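PDB 6B9R: hydroxyethylphosphonate dioxygenase from Streptomyces albus, which probably uses a bound iron and dioxygen to oxidise 2-hydroxyethylphosphonate, splitting its carbon-carbon bond to give hydroxymethylphosphonate. Local coordinates for residues S181-P186 against L206-E211. Residues are numbered along the deposited sequence; the frame is centred on the assembly and turned at random.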
loop_
_atom_site.group_PDB
_atom_site.type_symbol
_atom_site.label_atom_id
_atom_site.label_comp_id
_atom_site.label_asym_id
_atom_site.label_seq_id
_atom_site.Cartn_x
_atom_site.Cartn_y
_atom_site.Cartn_z
ATOM N N SER A 181 8.070 -10.163 25.782
ATOM C CA SER A 181 8.138 -9.465 24.502
ATOM C C SER A 181 7.254 -8.229 24.547
ATOM O O SER A 181 6.349 -8.116 25.374
ATOM C CB SER A 181 7.732 -10.388 23.349
ATOM O OG SER A 181 6.391 -10.832 23.495
ATOM N N VAL A 182 7.512 -7.302 23.627
ATOM C CA VAL A 182 6.737 -6.072 23.568
ATOM C C VAL A 182 6.644 -5.654 22.110
ATOM O O VAL A 182 7.532 -5.948 21.307
ATOM C CB VAL A 182 7.371 -4.967 24.437
ATOM C CG1 VAL A 182 8.789 -4.685 23.981
ATOM C CG2 VAL A 182 6.508 -3.687 24.442
ATOM N N TRP A 183 5.530 -5.015 21.769
ATOM C CA TRP A 183 5.292 -4.459 20.442
ATOM C C TRP A 183 5.024 -2.969 20.615
ATOM O O TRP A 183 4.299 -2.572 21.528
ATOM C CB TRP A 183 4.101 -5.166 19.758
ATOM C CG TRP A 183 3.811 -4.710 18.338
ATOM C CD1 TRP A 183 4.250 -5.293 17.173
ATOM C CD2 TRP A 183 3.002 -3.597 17.948
ATOM N NE1 TRP A 183 3.759 -4.604 16.085
ATOM C CE2 TRP A 183 2.997 -3.555 16.534
ATOM C CE3 TRP A 183 2.281 -2.627 18.656
ATOM C CZ2 TRP A 183 2.299 -2.588 15.822
ATOM C CZ3 TRP A 183 1.590 -1.664 17.950
ATOM C CH2 TRP A 183 1.598 -1.651 16.547
ATOM N N GLY A 184 5.613 -2.139 19.760
ATOM C CA GLY A 184 5.643 -0.707 20.008
ATOM C C GLY A 184 5.457 0.105 18.741
ATOM O O GLY A 184 5.849 -0.302 17.646
ATOM N N LEU A 185 4.874 1.295 18.917
ATOM C CA LEU A 185 4.441 2.172 17.841
ATOM C C LEU A 185 5.590 3.028 17.335
ATOM O O LEU A 185 6.600 3.206 18.023
ATOM C CB LEU A 185 3.302 3.064 18.332
ATOM C CG LEU A 185 1.969 2.351 18.525
ATOM C CD1 LEU A 185 0.952 3.298 19.181
ATOM C CD2 LEU A 185 1.459 1.835 17.187
ATOM N N PRO A 186 5.452 3.576 16.126
ATOM C CA PRO A 186 6.481 4.476 15.591
ATOM C C PRO A 186 6.772 5.651 16.521
ATOM O O PRO A 186 5.874 6.200 17.159
ATOM C CB PRO A 186 5.866 4.959 14.270
ATOM C CG PRO A 186 4.962 3.858 13.846
ATOM C CD PRO A 186 4.381 3.314 15.147
ATOM N N LEU A 206 13.322 -6.614 16.522
ATOM C CA LEU A 206 12.892 -6.875 15.158
ATOM C C LEU A 206 12.011 -5.712 14.704
ATOM O O LEU A 206 10.780 -5.750 14.786
ATOM C CB LEU A 206 12.158 -8.225 15.085
ATOM C CG LEU A 206 12.827 -9.421 15.794
ATOM C CD1 LEU A 206 12.081 -10.733 15.515
ATOM C CD2 LEU A 206 14.301 -9.551 15.419
ATOM N N THR A 207 12.661 -4.653 14.227
ATOM C CA THR A 207 11.898 -3.527 13.709
ATOM C C THR A 207 11.476 -3.790 12.263
ATOM O O THR A 207 12.105 -4.563 11.535
ATOM C CB THR A 207 12.689 -2.213 13.798
ATOM O OG1 THR A 207 13.786 -2.238 12.878
ATOM C CG2 THR A 207 13.228 -1.980 15.211
ATOM N N TYR A 208 10.389 -3.140 11.856
ATOM C CA TYR A 208 9.806 -3.349 10.538
ATOM C C TYR A 208 8.873 -2.182 10.238
ATOM O O TYR A 208 8.543 -1.377 11.117
ATOM C CB TYR A 208 9.091 -4.707 10.445
ATOM C CG TYR A 208 7.776 -4.785 11.207
ATOM C CD1 TYR A 208 7.759 -5.046 12.578
ATOM C CD2 TYR A 208 6.556 -4.622 10.551
ATOM C CE1 TYR A 208 6.564 -5.120 13.283
ATOM C CE2 TYR A 208 5.341 -4.692 11.251
ATOM C CZ TYR A 208 5.359 -4.948 12.626
ATOM O OH TYR A 208 4.174 -5.034 13.345
ATOM N N GLY A 209 8.485 -2.077 8.964
ATOM C CA GLY A 209 7.826 -0.867 8.501
ATOM C C GLY A 209 6.380 -1.022 8.044
ATOM O O GLY A 209 5.481 -0.367 8.582
ATOM N N GLY A 210 6.134 -1.817 7.027
ATOM C CA GLY A 210 4.783 -1.892 6.553
ATOM C C GLY A 210 4.352 -0.766 5.627
ATOM O O GLY A 210 5.115 -0.238 4.807
ATOM N N GLU A 211 3.074 -0.419 5.762
ATOM C CA GLU A 211 2.409 0.486 4.828
ATOM C C GLU A 211 2.832 1.932 5.020
ATOM O O GLU A 211 2.864 2.680 4.039
ATOM C CB GLU A 211 0.901 0.346 4.967
ATOM C CG GLU A 211 0.338 -0.986 4.421
ATOM C CD GLU A 211 -1.166 -0.954 4.076
ATOM O OE1 GLU A 211 -1.613 -0.093 3.271
ATOM O OE2 GLU A 211 -1.898 -1.835 4.584
#
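Trp183 and Tyr208 meet through one hydrogen bond, which joins the edges of their rings: the indole NE1 donates to the phenol OH over 2.8 Å. The N-H...O angle of 173° makes the bond nearly straight, and the oxygen lies only 1° from the indole plane. The rings do not stack: the phenol meets the indole only at its edge, through OH, with Tyr208 CZ 3.8 Å from Trp183 NE1, and the side chains cross at about a right angle. On the tryptophan side, CG stands anti to the backbone N (chi1 -177°), and the indole reaches along the sheet surface to the tyrosine. The Tyr208 OH is also hydrogen-bonded to His339 ND1 and Thr342 OG1, so three partners fix this buried oxygen; the His339 ring further meets the indole edge-to-face. Strand 152-158 lies between strands 181-184 and 202-208 in the antiparallel sheet, which explains why the two residues join by side chains rather than by backbone pairing. The iron, about 11 Å from the Tyr208 side chain, has its ligand Gln153 on that central strand. A Trp-Tyr hydrogen bond spanning one intervening strand of an antiparallel sheet is consistent with the cupin fold of this non-haem iron dioxygenase family.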